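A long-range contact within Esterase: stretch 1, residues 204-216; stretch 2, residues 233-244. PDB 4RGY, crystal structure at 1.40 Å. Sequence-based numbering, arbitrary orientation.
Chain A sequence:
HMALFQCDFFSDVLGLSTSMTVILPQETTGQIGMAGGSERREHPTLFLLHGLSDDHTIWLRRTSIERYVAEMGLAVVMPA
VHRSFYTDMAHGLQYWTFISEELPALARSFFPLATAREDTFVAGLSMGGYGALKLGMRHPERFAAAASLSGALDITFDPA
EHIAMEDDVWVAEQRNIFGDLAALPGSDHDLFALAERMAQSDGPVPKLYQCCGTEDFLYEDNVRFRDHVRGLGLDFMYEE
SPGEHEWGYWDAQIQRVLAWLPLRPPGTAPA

Stretch 1 204-216: PVPKLYQCCGTED
Stretch 2 233-244: GLDFMYEESPGE

Two neighbouring strands run parallel, 15° apart in direction, with axes approaching to 4.6 Å. The register pairs Tyr209 with Met237, Gln210 with Tyr238 and Cys211 with Glu239, at CA-CA distances of 4.8, 4.9 and 4.6 Å, and the contact buries 936 Å² in all.

Stretch 2 opens at Gly233, which leaves a helix through a Schellman motif; its phi/psi of 89/11 would jam a CB against the preceding carbonyl. Leu234 (chi1 t, chi2 p) then points sideways, but its end returns to bring CG 4.1 Å from Leu208 CD1. Asp235 O is reached through water: one water lies 2.8 Å from Asp235 O and accepts from Leu208 N at 3.0 Å, bridging the two backbones.

Phe236 (chi1 -92°, chi2 80°) lays one ring face under Leu208 (m, t). Leu208 CB sits 3.5 Å from the Phe236 ring centroid, only 8° off the normal, a CH-pi contact, and Leu208 CD1 meets Phe236 CE1 at 3.6 Å.

Along Met237 (-84/117), Tyr238 (-113/132) and Glu239 (-135/144) the strands pair in parallel with Tyr209 (-131/139), Gln210 (-141/130) and Cys211 (-136/162). Met237 is gripped through both backbone polar atoms: Met237 N donates to Leu208 O at 2.9 Å, and Gln210 N to Met237 O at 2.9 Å. Its side chain (t, p, p) shares a sheet face with Tyr209 (chi1 t, chi2 -79°), placing Met237 CG 3.6 Å from Tyr209 CD2.

Tyr238 (chi1 t, chi2 84°) lies on the opposite face with Gln210 (t, t, chi3 9°), whose OE1 comes to the tyrosine ring edge, 3.5 Å from Tyr238 CD1.

Glu239 repeats the grip: Glu239 N donates to Gln210 O at 3.0 Å, and Cys212 N to Glu239 O at 3.2 Å. On the Tyr209 face, Glu239 OE1 (chi1 m, chi2 t, chi3 -39°) accepts from Tyr209 OH at 2.7 Å. Glu240 OE1 (p, t, chi3 30°) instead accepts from Tyr238 OH, 2.7 Å away.

Beyond, stretch 1 folds into a type I turn from Gly213 to Asp216. Thr214 N donates to Ser241 O at 3.0 Å. After Pro242 (-57/137), Gly243 (166/157) is held reciprocally by Glu215 (chi1 m, chi2 p, chi3 58°): Glu215 N donates to Gly243 O and Gly243 N to Glu215 OE1, both at 2.9 Å. An ideal CB on Gly213 would clash, 2.5 Å from Gly243 O. At Glu244, a water donates to Glu244 O at 2.9 Å and Asp216 OD2 at 2.6 Å, accepting from Gly213 N at 3.0 Å.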

# COMPACT_ATOMS: atom_id res chain seq x y z
N PRO A 204 21.49 14.05 -30.98
CA PRO A 204 21.36 12.68 -30.50
C PRO A 204 19.99 12.12 -30.87
O PRO A 204 19.01 12.84 -30.83
CB PRO A 204 21.45 12.84 -28.98
CG PRO A 204 20.85 14.18 -28.73
CD PRO A 204 21.26 15.04 -29.91
N VAL A 205 19.95 10.85 -31.26
CA VAL A 205 18.67 10.19 -31.49
C VAL A 205 18.63 8.93 -30.63
O VAL A 205 19.56 8.15 -30.62
CB VAL A 205 18.45 9.84 -32.98
CG1 VAL A 205 17.20 8.99 -33.17
CG2 VAL A 205 18.36 11.12 -33.80
N PRO A 206 17.54 8.77 -29.86
CA PRO A 206 17.48 7.61 -28.97
C PRO A 206 17.34 6.32 -29.77
O PRO A 206 16.93 6.38 -30.94
CB PRO A 206 16.19 7.85 -28.18
CG PRO A 206 15.88 9.31 -28.35
CD PRO A 206 16.37 9.65 -29.72
N LYS A 207 17.70 5.19 -29.18
CA LYS A 207 17.32 3.90 -29.73
C LYS A 207 15.79 3.86 -29.68
O LYS A 207 15.19 4.29 -28.69
CB LYS A 207 17.92 2.78 -28.87
CG LYS A 207 18.33 1.55 -29.66
CD LYS A 207 18.88 0.46 -28.74
CE LYS A 207 19.32 -0.74 -29.56
NZ LYS A 207 19.78 -1.86 -28.70
N LEU A 208 15.16 3.38 -30.75
CA LEU A 208 13.69 3.43 -30.85
C LEU A 208 13.12 2.06 -31.14
O LEU A 208 13.62 1.33 -32.00
CB LEU A 208 13.27 4.42 -31.94
CG LEU A 208 13.66 5.87 -31.64
CD1 LEU A 208 13.60 6.73 -32.90
CD2 LEU A 208 12.79 6.48 -30.54
N TYR A 209 12.05 1.71 -30.43
CA TYR A 209 11.44 0.39 -30.53
C TYR A 209 9.94 0.55 -30.70
O TYR A 209 9.31 1.38 -30.03
CB TYR A 209 11.75 -0.44 -29.26
CG TYR A 209 11.11 -1.81 -29.22
CD1 TYR A 209 9.77 -1.96 -28.86
CD2 TYR A 209 11.84 -2.96 -29.51
CE1 TYR A 209 9.18 -3.21 -28.82
CE2 TYR A 209 11.25 -4.22 -29.46
CZ TYR A 209 9.92 -4.34 -29.12
OH TYR A 209 9.32 -5.58 -29.08
N GLN A 210 9.37 -0.27 -31.57
CA GLN A 210 7.93 -0.32 -31.76
C GLN A 210 7.49 -1.75 -31.95
O GLN A 210 8.04 -2.46 -32.79
CB GLN A 210 7.55 0.48 -33.00
CG GLN A 210 6.07 0.37 -33.37
CD GLN A 210 5.73 0.94 -34.74
OE1 GLN A 210 6.62 1.28 -35.54
NE2 GLN A 210 4.45 1.05 -35.02
N CYS A 211 6.47 -2.19 -31.20
CA CYS A 211 5.85 -3.48 -31.50
C CYS A 211 4.34 -3.40 -31.43
O CYS A 211 3.78 -2.48 -30.83
CB CYS A 211 6.39 -4.59 -30.58
SG CYS A 211 5.72 -4.58 -28.88
N CYS A 212 3.67 -4.38 -32.02
CA CYS A 212 2.21 -4.48 -31.90
C CYS A 212 1.73 -5.89 -32.23
O CYS A 212 2.29 -6.55 -33.11
CB CYS A 212 1.53 -3.47 -32.83
SG CYS A 212 -0.23 -3.26 -32.52
N GLY A 213 0.71 -6.34 -31.51
CA GLY A 213 0.04 -7.60 -31.85
C GLY A 213 -0.78 -7.42 -33.12
O GLY A 213 -1.44 -6.40 -33.30
N THR A 214 -0.76 -8.43 -34.00
CA THR A 214 -1.38 -8.28 -35.32
C THR A 214 -2.91 -8.24 -35.29
O THR A 214 -3.54 -7.89 -36.29
CB THR A 214 -0.88 -9.36 -36.32
OG1 THR A 214 -1.00 -10.66 -35.74
CG2 THR A 214 0.59 -9.10 -36.68
N GLU A 215 -3.51 -8.59 -34.15
CA GLU A 215 -4.97 -8.54 -34.00
C GLU A 215 -5.44 -7.38 -33.12
O GLU A 215 -6.62 -7.26 -32.82
CB GLU A 215 -5.52 -9.86 -33.46
CG GLU A 215 -5.39 -11.04 -34.41
CD GLU A 215 -3.95 -11.51 -34.57
OE1 GLU A 215 -3.33 -11.85 -33.55
OE2 GLU A 215 -3.45 -11.51 -35.71
N ASP A 216 -4.51 -6.52 -32.73
CA ASP A 216 -4.83 -5.34 -31.93
C ASP A 216 -5.64 -4.37 -32.77
O ASP A 216 -5.40 -4.23 -33.97
CB ASP A 216 -3.52 -4.68 -31.48
CG ASP A 216 -3.70 -3.70 -30.32
OD1 ASP A 216 -4.51 -2.76 -30.44
OD2 ASP A 216 -3.01 -3.89 -29.29
N GLY A 233 13.82 6.96 -43.02
CA GLY A 233 15.17 6.55 -42.66
C GLY A 233 15.45 6.54 -41.17
O GLY A 233 16.61 6.39 -40.76
N LEU A 234 14.41 6.68 -40.36
CA LEU A 234 14.54 6.72 -38.91
C LEU A 234 14.62 5.29 -38.36
O LEU A 234 13.66 4.53 -38.50
CB LEU A 234 13.35 7.48 -38.32
CG LEU A 234 13.31 7.84 -36.84
CD1 LEU A 234 14.56 8.58 -36.46
CD2 LEU A 234 12.08 8.67 -36.55
N ASP A 235 15.75 4.94 -37.73
CA ASP A 235 16.06 3.57 -37.29
C ASP A 235 15.22 3.09 -36.10
O ASP A 235 15.46 3.50 -34.95
CB ASP A 235 17.56 3.45 -36.97
CG ASP A 235 18.02 1.99 -36.76
OD1 ASP A 235 17.21 1.05 -36.92
OD2 ASP A 235 19.21 1.79 -36.45
N PHE A 236 14.27 2.20 -36.38
CA PHE A 236 13.44 1.56 -35.37
C PHE A 236 13.65 0.05 -35.40
O PHE A 236 13.80 -0.56 -36.47
CB PHE A 236 11.95 1.78 -35.65
CG PHE A 236 11.35 2.99 -34.98
CD1 PHE A 236 11.54 4.26 -35.50
CD2 PHE A 236 10.54 2.84 -33.85
CE1 PHE A 236 10.97 5.36 -34.91
CE2 PHE A 236 9.96 3.95 -33.24
CZ PHE A 236 10.17 5.21 -33.78
N MET A 237 13.66 -0.56 -34.22
CA MET A 237 13.42 -1.99 -34.14
C MET A 237 11.92 -2.14 -34.15
O MET A 237 11.24 -1.62 -33.26
CB MET A 237 14.02 -2.58 -32.86
CG MET A 237 13.56 -3.99 -32.56
SD MET A 237 14.09 -5.19 -33.79
CE MET A 237 15.86 -4.96 -33.75
N TYR A 238 11.39 -2.81 -35.17
CA TYR A 238 9.95 -3.07 -35.28
C TYR A 238 9.69 -4.56 -35.15
O TYR A 238 10.33 -5.36 -35.82
CB TYR A 238 9.37 -2.57 -36.61
CG TYR A 238 7.90 -2.94 -36.76
CD1 TYR A 238 6.91 -2.13 -36.20
CD2 TYR A 238 7.51 -4.11 -37.41
CE1 TYR A 238 5.57 -2.47 -36.30
CE2 TYR A 238 6.16 -4.46 -37.51
CZ TYR A 238 5.20 -3.63 -36.95
OH TYR A 238 3.86 -3.94 -37.03
N GLU A 239 8.73 -4.93 -34.30
CA GLU A 239 8.36 -6.33 -34.14
C GLU A 239 6.85 -6.47 -34.13
O GLU A 239 6.15 -5.62 -33.60
CB GLU A 239 8.92 -6.88 -32.82
CG GLU A 239 10.43 -6.78 -32.68
CD GLU A 239 10.98 -7.61 -31.53
OE1 GLU A 239 10.36 -7.68 -30.45
OE2 GLU A 239 12.06 -8.20 -31.72
N GLU A 240 6.36 -7.56 -34.72
CA GLU A 240 4.94 -7.86 -34.66
C GLU A 240 4.80 -9.37 -34.59
O GLU A 240 5.70 -10.11 -35.00
CB GLU A 240 4.21 -7.31 -35.89
CG GLU A 240 4.59 -7.99 -37.19
CD GLU A 240 3.79 -7.47 -38.38
OE1 GLU A 240 3.40 -6.29 -38.38
OE2 GLU A 240 3.55 -8.27 -39.31
N SER A 241 3.67 -9.82 -34.05
CA SER A 241 3.39 -11.25 -33.87
C SER A 241 1.94 -11.34 -33.42
O SER A 241 1.33 -10.32 -33.11
CB SER A 241 4.34 -11.86 -32.83
OG SER A 241 4.22 -11.21 -31.57
N PRO A 242 1.36 -12.56 -33.40
CA PRO A 242 -0.04 -12.65 -32.98
C PRO A 242 -0.29 -12.07 -31.59
O PRO A 242 0.51 -12.28 -30.68
CB PRO A 242 -0.28 -14.16 -32.97
CG PRO A 242 0.63 -14.68 -34.02
CD PRO A 242 1.87 -13.85 -33.89
N GLY A 243 -1.38 -11.33 -31.45
CA GLY A 243 -1.67 -10.71 -30.18
C GLY A 243 -2.74 -9.65 -30.26
O GLY A 243 -3.01 -9.07 -31.32
N GLU A 244 -3.37 -9.41 -29.12
CA GLU A 244 -4.38 -8.38 -28.98
C GLU A 244 -3.92 -7.34 -27.97
O GLU A 244 -2.77 -7.38 -27.49
CB GLU A 244 -5.70 -9.02 -28.53
CG GLU A 244 -6.17 -10.16 -29.44
CD GLU A 244 -7.54 -10.67 -29.08
OE1 GLU A 244 -7.71 -11.16 -27.94
OE2 GLU A 244 -8.45 -10.60 -29.93
O HOH W 1 17.04 5.48 -33.67
O HOH W 2 16.86 2.20 -32.95
O HOH W 3 -1.16 -5.76 -29.23